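Local coordinates for motility protein B (Helicobacter pylori, PDB 3S06) that probably forms, together with MotA, the stator of the flagellar motor and, through this periplasmic OmpA-like domain, may fasten the torque-generating machinery to the cell wall, at residues S25-P30 against I139-D144; V65-R70 against P108-F113. One frame throughout, in Å; residues are numbered along the deposited sequence. Where two conformers were deposited one is given.

Overall arrangement
From the N terminus the chain runs through helix 4-8 and strand 18-21 into strand 24-29, which holds 25-30, and then leaves through helix 48-57 for strand 66-74. Helix 86-103 carries it on to strand 111-120, and there interaction 2 closes the inner loop as 108-113 settles beside 65-70. Past helix 128-134 the chain returns with strand 137-142, which slots between strands 24-29 and 66-74; interaction 1 thus closes the outer loop, with interaction 2 nested inside it. The centres of the two contacts lie about 9 Å apart in one mixed sheet. Where 137-142 borders 66-74, Phe140 O lies 2.8 Å from Asn68 N, and Ile139 packs on Ile67.

Interaction 1: residues S25-P30 against I139-D144; sequences SILKLP and IFFSTD
Ser25 and Phe141 face each other as a hydrogen-bonded antiparallel pair: Phe141 N gives a nearly straight bond (170°) to Ser25 O at 2.8 Å, and Ser25 N answers to Phe141 O at 3.1 Å. Two residues on, Leu27 and Ile139 repeat the exchange, Leu27 N reaching Ile139 O at 2.8 Å. Between them, Ile26 and Phe140 form the non-hydrogen-bonded pair, and Ile26 CG1 comes up to the edge of the Phe140 ring, 3.7 Å from CD1. On the other face, which carries Leu27, Ile139 and Phe141, Leu27 CD1 meets the rim of the Phe141 ring at CE2, 3.9 Å away. With CG beside its own backbone N (chi1 -60°), the Phe141 ring also turns an edge to Ser25 O. Further along, Leu29 CD1 touches Ile139 CD1.

Helix 48-57 backs this face, with Ile54 against Leu27, Leu29 and Ile139. A second subunit adds His152, hydrogen-bonded to Ser25 OG, and Phe159, packed on Leu27. On the face of Ile26, Arg70 makes a cation-pi contact with Phe140. Strands paired edge to edge over a helical layer in this way belong to the alpha/beta sandwich of OmpA-like domains.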
ATOM      1  N   SER A  25      -8.085   8.060   0.129  1.00  7.77           N
ATOM      2  CA  SER A  25      -8.570   9.213   0.902  1.00  7.56           C
ATOM      3  C   SER A  25     -10.086   9.168   0.988  1.00  8.00           C
ATOM      4  O   SER A  25     -10.750   8.739   0.051  1.00  7.78           O
ATOM      5  CB  SER A  25      -8.163  10.538   0.226  1.00  8.54           C
ATOM      6  OG  SER A  25      -6.752  10.695   0.148  1.00  9.43           O
ATOM      7  N   ILE A  26     -10.627   9.662   2.099  1.00  7.35           N
ATOM      8  CA  ILE A  26     -12.070   9.623   2.353  1.00  8.19           C
ATOM      9  C   ILE A  26     -12.569  11.022   2.696  1.00  9.48           C
ATOM     10  O   ILE A  26     -12.053  11.646   3.633  1.00 10.28           O
ATOM     11  CB  ILE A  26     -12.390   8.686   3.541  1.00  8.57           C
ATOM     12  CG1 ILE A  26     -11.802   7.287   3.258  1.00 10.00           C
ATOM     13  CG2 ILE A  26     -13.912   8.568   3.707  1.00 10.14           C
ATOM     14  CD1 ILE A  26     -11.909   6.259   4.387  1.00 17.02           C
ATOM     15  N   LEU A  27     -13.547  11.509   1.941  1.00  9.52           N
ATOM     16  CA  LEU A  27     -14.277  12.713   2.358  1.00 10.56           C
ATOM     17  C   LEU A  27     -15.556  12.265   3.049  1.00 10.88           C
ATOM     18  O   LEU A  27     -16.382  11.593   2.440  1.00 10.65           O
ATOM     19  CB  LEU A  27     -14.613  13.602   1.168  1.00 10.86           C
ATOM     20  CG  LEU A  27     -13.490  14.385   0.530  1.00 12.95           C
ATOM     21  CD1 LEU A  27     -14.098  15.050  -0.702  1.00 13.10           C
ATOM     22  CD2 LEU A  27     -12.940  15.427   1.533  1.00 12.81           C
ATOM     23  N   LYS A  28     -15.690  12.618   4.328  1.00 10.20           N
ATOM     24  CA  LYS A  28     -16.810  12.144   5.118  0.70 11.62           C
ATOM     25  C   LYS A  28     -17.873  13.236   5.151  1.00 11.63           C
ATOM     26  O   LYS A  28     -17.638  14.348   5.642  1.00 13.87           O
ATOM     27  CB  LYS A  28     -16.342  11.744   6.529  0.70 11.83           C
ATOM     28  CG  LYS A  28     -15.719  10.362   6.552  0.70 13.14           C
ATOM     29  CD  LYS A  28     -15.283   9.983   7.929  0.70 17.66           C
ATOM     30  CE  LYS A  28     -14.124   9.051   7.846  0.70 19.79           C
ATOM     31  NZ  LYS A  28     -14.608   7.665   7.607  0.70 21.14           N
ATOM     32  N   LEU A  29     -19.038  12.929   4.579  1.00 10.73           N
ATOM     33  CA  LEU A  29     -20.107  13.917   4.469  1.00  9.99           C
ATOM     34  C   LEU A  29     -21.287  13.492   5.336  1.00  9.12           C
ATOM     35  O   LEU A  29     -22.085  12.647   4.922  1.00  9.03           O
ATOM     36  CB  LEU A  29     -20.567  14.081   3.006  1.00  9.74           C
ATOM     37  CG  LEU A  29     -19.423  14.251   1.995  1.00 12.09           C
ATOM     38  CD1 LEU A  29     -19.970  14.193   0.580  1.00 13.57           C
ATOM     39  CD2 LEU A  29     -18.652  15.533   2.267  1.00 12.74           C
ATOM     40  N   PRO A  30     -21.413  14.076   6.550  1.00  9.12           N
ATOM     41  CA  PRO A  30     -22.570  13.728   7.397  1.00  8.57           C
ATOM     42  C   PRO A  30     -23.889  13.975   6.679  1.00  8.43           C
ATOM     43  O   PRO A  30     -23.963  14.838   5.788  1.00  7.95           O
ATOM     44  CB  PRO A  30     -22.413  14.661   8.615  1.00  9.12           C
ATOM     45  CG  PRO A  30     -20.923  14.972   8.645  1.00  9.26           C
ATOM     46  CD  PRO A  30     -20.582  15.123   7.168  1.00  9.50           C
ATOM     47  N   ILE A 139     -16.984   9.897   0.200  0.60  8.81           N
ATOM     48  CA  ILE A 139     -16.418   9.792  -1.134  0.60  8.23           C
ATOM     49  C   ILE A 139     -15.013   9.253  -0.933  0.60  8.11           C
ATOM     50  O   ILE A 139     -14.188   9.846  -0.229  0.60  7.73           O
ATOM     51  CB  ILE A 139     -16.409  11.118  -1.902  0.60  8.19           C
ATOM     52  CG1 ILE A 139     -17.805  11.730  -1.920  0.60  9.70           C
ATOM     53  CG2 ILE A 139     -15.910  10.892  -3.361  0.60  8.62           C
ATOM     54  CD1 ILE A 139     -17.825  13.096  -2.497  0.60  9.45           C
ATOM     55  N   PHE A 140     -14.766   8.107  -1.545  1.00  7.90           N
ATOM     56  CA  PHE A 140     -13.512   7.365  -1.332  1.00  8.77           C
ATOM     57  C   PHE A 140     -12.728   7.396  -2.635  1.00  8.35           C
ATOM     58  O   PHE A 140     -13.272   7.044  -3.708  1.00  8.45           O
ATOM     59  CB  PHE A 140     -13.838   5.931  -0.908  1.00  9.60           C
ATOM     60  CG  PHE A 140     -12.621   5.044  -0.765  1.00 12.24           C
ATOM     61  CD1 PHE A 140     -11.641   5.338   0.173  1.00 16.46           C
ATOM     62  CD2 PHE A 140     -12.464   3.920  -1.576  1.00 14.46           C
ATOM     63  CE1 PHE A 140     -10.501   4.498   0.308  1.00 17.72           C
ATOM     64  CE2 PHE A 140     -11.344   3.081  -1.437  1.00 16.66           C
ATOM     65  CZ  PHE A 140     -10.356   3.400  -0.491  1.00 15.52           C
ATOM     66  N   PHE A 141     -11.478   7.849  -2.535  1.00  8.17           N
ATOM     67  CA  PHE A 141     -10.597   8.010  -3.683  1.00  7.88           C
ATOM     68  C   PHE A 141      -9.509   6.949  -3.626  1.00  7.62           C
ATOM     69  O   PHE A 141      -8.774   6.866  -2.647  1.00  8.91           O
ATOM     70  CB  PHE A 141      -9.946   9.388  -3.667  1.00  7.27           C
ATOM     71  CG  PHE A 141     -10.936  10.523  -3.704  1.00  9.09           C
ATOM     72  CD1 PHE A 141     -11.229  11.149  -4.912  1.00 11.86           C
ATOM     73  CD2 PHE A 141     -11.552  10.975  -2.539  1.00  7.40           C
ATOM     74  CE1 PHE A 141     -12.146  12.211  -4.956  1.00 13.67           C
ATOM     75  CE2 PHE A 141     -12.463  12.025  -2.569  1.00  9.80           C
ATOM     76  CZ  PHE A 141     -12.745  12.653  -3.774  1.00  9.63           C
ATOM     77  N   SER A 142      -9.375   6.161  -4.687  1.00  7.74           N
ATOM     78  CA  SER A 142      -8.413   5.046  -4.685  1.00  8.47           C
ATOM     79  C   SER A 142      -7.896   4.785  -6.100  1.00  9.31           C
ATOM     80  O   SER A 142      -8.251   5.497  -7.024  1.00  9.88           O
ATOM     81  CB  SER A 142      -9.062   3.770  -4.136  1.00  8.40           C
ATOM     82  OG  SER A 142     -10.047   3.305  -5.054  1.00 10.52           O
ATOM     83  N   THR A 143      -6.997   3.806  -6.263  1.00  9.66           N
ATOM     84  CA  THR A 143      -6.647   3.317  -7.605  1.00 10.05           C
ATOM     85  C   THR A 143      -6.667   1.779  -7.595  1.00  9.88           C
ATOM     86  O   THR A 143      -6.803   1.182  -6.538  1.00 10.84           O
ATOM     87  CB  THR A 143      -5.261   3.824  -8.105  1.00 10.74           C
ATOM     88  OG1 THR A 143      -4.221   3.186  -7.356  1.00 10.80           O
ATOM     89  CG2 THR A 143      -5.116   5.354  -7.980  1.00 10.81           C
ATOM     90  N   ASP A 144      -6.558   1.113  -8.743  0.70 10.47           N
ATOM     91  CA  ASP A 144      -6.453  -0.360  -8.689  0.70 10.79           C
ATOM     92  C   ASP A 144      -5.050  -0.869  -9.043  0.70 10.12           C
ATOM     93  O   ASP A 144      -4.896  -1.986  -9.569  0.70 10.04           O
ATOM     94  CB  ASP A 144      -7.561  -1.078  -9.507  0.70 11.60           C
ATOM     95  CG  ASP A 144      -7.500  -0.771 -10.996  0.70 14.42           C
ATOM     96  OD1 ASP A 144      -6.637   0.023 -11.435  0.70 14.66           O
ATOM     97  OD2 ASP A 144      -8.337  -1.339 -11.735  0.70 17.10           O
TER

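Interaction 2: residues V65-R70 against P108-F113; sequences VHINVR and PNQLSF
The side-chain amide of Gln110 presents an edge to Val65: NE2 donates to Val65 O at 3.1 Å, and the acceptor lies almost in the amide plane, though the donor is tilted 22° from the plane of the Val65 carbonyl. The chain of Gln110 is extended beyond CG, which brings its amide alongside the start of 65-70. Strand 66-74, helix 86-103 and strand 111-120 form a beta-alpha-beta unit of the OmpA-like domain, and this contact is where its two parallel strands join. The amide of Asn68 likewise works through its edge, ND2 pointing at Ser112 OG 2.8 Å away, while its OD1 is taken by Ser114 OG. The Phe113 ring meets Tyr95 edge-to-face.

The backbone bonds alternate: Ile67 N to Gln110 O, Ser112 N to Ile67 O, then Val69 N to Ser112 O at 2.9 Å. Ile67, Val69, Leu111 and Phe113 share the face turned to the helix, from which Met98 reaches Val69, Leu111 and Phe113. Here Leu111 CD2 presses on Ile67 CG2 at 3.5 Å and lies more loosely against Val69 CG2. Phe113 CB sits 3.4 Å from Val69 O.

Along the outer edge of strand 111-120 a third subunit pairs its own strand antiparallel at Phe113, so the sheet runs on across the interface, and Tyr87 OH of that subunit is hydrogen-bonded to Leu111 O. The opposite face, with Asn68 and Ser112, is the polar one. With chi1 at 59°, Ser112 OG stands between its own backbone N and carbonyl carbon, where it receives the Asn68 amide and also bonds a water at 2.8 Å; the same water donates to Ile67 O at 3.0 Å.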
ATOM      1  N   VAL A  65      -7.692   7.923 -11.104  0.70 15.46           N
ATOM      2  CA  VAL A  65      -8.290   7.905  -9.772  0.70 13.60           C
ATOM      3  C   VAL A  65      -9.715   7.367  -9.900  0.70 12.69           C
ATOM      4  O   VAL A  65     -10.455   7.741 -10.818  0.70 12.64           O
ATOM      5  CB  VAL A  65      -8.267   9.288  -9.077  0.70 13.83           C
ATOM      6  CG1 VAL A  65      -8.861   9.190  -7.673  0.70 13.72           C
ATOM      7  CG2 VAL A  65      -6.828   9.819  -9.009  0.70 14.97           C
ATOM      8  N   HIS A  66     -10.062   6.446  -9.008  1.00 11.45           N
ATOM      9  CA  HIS A  66     -11.394   5.876  -8.941  1.00 10.94           C
ATOM     10  C   HIS A  66     -12.119   6.529  -7.788  1.00  9.30           C
ATOM     11  O   HIS A  66     -11.549   6.703  -6.717  1.00  9.73           O
ATOM     12  CB  HIS A  66     -11.302   4.354  -8.734  1.00 11.33           C
ATOM     13  CG  HIS A  66     -10.651   3.653  -9.884  1.00 14.90           C
ATOM     14  ND1 HIS A  66     -10.217   2.346  -9.820  1.00 15.92           N
ATOM     15  CD2 HIS A  66     -10.364   4.086 -11.137  1.00 18.23           C
ATOM     16  CE1 HIS A  66      -9.683   2.007 -10.981  1.00 17.31           C
ATOM     17  NE2 HIS A  66      -9.756   3.044 -11.797  1.00 20.22           N
ATOM     18  N   ILE A  67     -13.361   6.932  -8.044  1.00  8.43           N
ATOM     19  CA  ILE A  67     -14.184   7.630  -7.058  1.00  7.72           C
ATOM     20  C   ILE A  67     -15.371   6.739  -6.678  1.00  7.70           C
ATOM     21  O   ILE A  67     -16.213   6.407  -7.533  1.00  7.81           O
ATOM     22  CB  ILE A  67     -14.690   8.965  -7.674  1.00  7.91           C
ATOM     23  CG1 ILE A  67     -13.471   9.808  -8.090  1.00  9.33           C
ATOM     24  CG2 ILE A  67     -15.538   9.754  -6.647  1.00  8.42           C
ATOM     25  CD1 ILE A  67     -13.809  10.925  -9.121  1.00 13.94           C
ATOM     26  N   ASN A  68     -15.449   6.354  -5.401  1.00  7.33           N
ATOM     27  CA  ASN A  68     -16.498   5.448  -4.967  1.00  7.73           C
ATOM     28  C   ASN A  68     -17.330   6.154  -3.910  1.00  7.32           C
ATOM     29  O   ASN A  68     -16.799   6.563  -2.873  1.00  7.48           O
ATOM     30  CB  ASN A  68     -15.875   4.159  -4.399  1.00  8.97           C
ATOM     31  CG  ASN A  68     -16.922   3.166  -3.895  1.00 12.85           C
ATOM     32  OD1 ASN A  68     -16.945   2.856  -2.697  1.00 18.92           O
ATOM     33  ND2 ASN A  68     -17.755   2.633  -4.795  1.00 14.21           N
ATOM     34  N   VAL A  69     -18.627   6.303  -4.189  1.00  7.22           N
ATOM     35  CA  VAL A  69     -19.535   6.983  -3.282  1.00  6.77           C
ATOM     36  C   VAL A  69     -20.195   5.951  -2.353  1.00  7.74           C
ATOM     37  O   VAL A  69     -20.952   5.103  -2.813  1.00  7.69           O
ATOM     38  CB  VAL A  69     -20.604   7.782  -4.070  1.00  7.17           C
ATOM     39  CG1 VAL A  69     -21.458   8.577  -3.096  1.00  6.42           C
ATOM     40  CG2 VAL A  69     -19.948   8.721  -5.144  1.00  6.36           C
ATOM     41  N   ARG A  70     -19.919   6.061  -1.044  1.00  6.77           N
ATOM     42  CA  ARG A  70     -20.312   5.036  -0.061  1.00  8.29           C
ATOM     43  C   ARG A  70     -21.392   5.495   0.913  1.00  8.47           C
ATOM     44  O   ARG A  70     -21.240   6.531   1.552  1.00  9.66           O
ATOM     45  CB  ARG A  70     -19.086   4.659   0.781  1.00  7.86           C
ATOM     46  CG  ARG A  70     -17.846   4.223  -0.021  1.00 11.44           C
ATOM     47  CD  ARG A  70     -16.692   4.142   0.990  1.00 16.70           C
ATOM     48  NE  ARG A  70     -15.636   3.245   0.611  1.00 19.37           N
ATOM     49  CZ  ARG A  70     -14.630   2.948   1.429  1.00 17.79           C
ATOM     50  NH1 ARG A  70     -14.538   3.503   2.637  1.00 18.46           N
ATOM     51  NH2 ARG A  70     -13.714   2.112   1.033  1.00 19.42           N
ATOM     52  N   PRO A 108     -18.431  10.025 -15.550  1.00 11.98           N
ATOM     53  CA  PRO A 108     -19.113   8.804 -15.128  1.00 12.06           C
ATOM     54  C   PRO A 108     -18.185   7.600 -15.195  1.00 11.32           C
ATOM     55  O   PRO A 108     -18.367   6.667 -14.419  1.00 10.92           O
ATOM     56  CB  PRO A 108     -20.278   8.654 -16.127  1.00 12.78           C
ATOM     57  CG  PRO A 108     -20.128   9.753 -17.108  1.00 14.23           C
ATOM     58  CD  PRO A 108     -19.155  10.743 -16.606  1.00 12.54           C
ATOM     59  N   ASN A 109     -17.185   7.632 -16.083  1.00 11.78           N
ATOM     60  CA  ASN A 109     -16.238   6.510 -16.199  1.00 11.89           C
ATOM     61  C   ASN A 109     -15.359   6.263 -14.973  1.00 11.29           C
ATOM     62  O   ASN A 109     -14.676   5.241 -14.915  1.00 10.90           O
ATOM     63  CB  ASN A 109     -15.309   6.664 -17.409  1.00 12.78           C
ATOM     64  CG  ASN A 109     -16.050   6.790 -18.719  1.00 16.99           C
ATOM     65  OD1 ASN A 109     -17.130   6.221 -18.916  1.00 20.93           O
ATOM     66  ND2 ASN A 109     -15.458   7.538 -19.646  1.00 21.71           N
ATOM     67  N   GLN A 110     -15.316   7.223 -14.047  1.00 10.42           N
ATOM     68  CA  GLN A 110     -14.527   7.106 -12.819  1.00 10.30           C
ATOM     69  C   GLN A 110     -15.402   6.848 -11.581  1.00  8.35           C
ATOM     70  O   GLN A 110     -14.876   6.799 -10.472  1.00  9.63           O
ATOM     71  CB  GLN A 110     -13.736   8.413 -12.575  1.00 11.43           C
ATOM     72  CG  GLN A 110     -12.508   8.618 -13.482  1.00 16.80           C
ATOM     73  CD  GLN A 110     -11.972  10.049 -13.389  1.00 22.43           C
ATOM     74  OE1 GLN A 110     -12.397  10.931 -14.147  1.00 27.98           O
ATOM     75  NE2 GLN A 110     -11.038  10.285 -12.466  1.00 21.86           N
ATOM     76  N   LEU A 111     -16.716   6.744 -11.756  1.00  7.54           N
ATOM     77  CA  LEU A 111     -17.641   6.707 -10.625  1.00  6.92           C
ATOM     78  C   LEU A 111     -18.298   5.351 -10.387  1.00  7.65           C
ATOM     79  O   LEU A 111     -18.728   4.669 -11.334  1.00  6.96           O
ATOM     80  CB  LEU A 111     -18.759   7.765 -10.814  1.00  7.21           C
ATOM     81  CG  LEU A 111     -18.304   9.206 -10.497  1.00  7.08           C
ATOM     82  CD1 LEU A 111     -19.298  10.222 -11.045  1.00  5.80           C
ATOM     83  CD2 LEU A 111     -18.155   9.382  -8.971  1.00  8.05           C
ATOM     84  N   SER A 112     -18.458   5.037  -9.104  1.00  6.00           N
ATOM     85  CA  SER A 112     -19.175   3.866  -8.637  1.00  6.94           C
ATOM     86  C   SER A 112     -19.833   4.226  -7.317  1.00  6.56           C
ATOM     87  O   SER A 112     -19.547   5.310  -6.729  1.00  6.15           O
ATOM     88  CB  SER A 112     -18.206   2.683  -8.445  1.00  6.23           C
ATOM     89  OG  SER A 112     -17.183   3.009  -7.501  1.00  7.33           O
ATOM     90  N   PHE A 113     -20.702   3.346  -6.825  1.00  5.80           N
ATOM     91  CA  PHE A 113     -21.305   3.558  -5.509  1.00  7.89           C
ATOM     92  C   PHE A 113     -21.368   2.280  -4.696  1.00  8.36           C
ATOM     93  O   PHE A 113     -21.297   1.170  -5.250  1.00  9.17           O
ATOM     94  CB  PHE A 113     -22.682   4.241  -5.592  1.00  7.36           C
ATOM     95  CG  PHE A 113     -23.776   3.375  -6.185  1.00  9.08           C
ATOM     96  CD1 PHE A 113     -24.674   2.688  -5.347  1.00 10.28           C
ATOM     97  CD2 PHE A 113     -23.923   3.269  -7.561  1.00 10.44           C
ATOM     98  CE1 PHE A 113     -25.715   1.897  -5.904  1.00 12.27           C
ATOM     99  CE2 PHE A 113     -24.950   2.479  -8.118  1.00 10.33           C
ATOM    100  CZ  PHE A 113     -25.847   1.812  -7.273  1.00 10.73           C
TER
HETATM  101  O   HOH W   1     -15.154   4.107  -9.118  1.00 10.15           O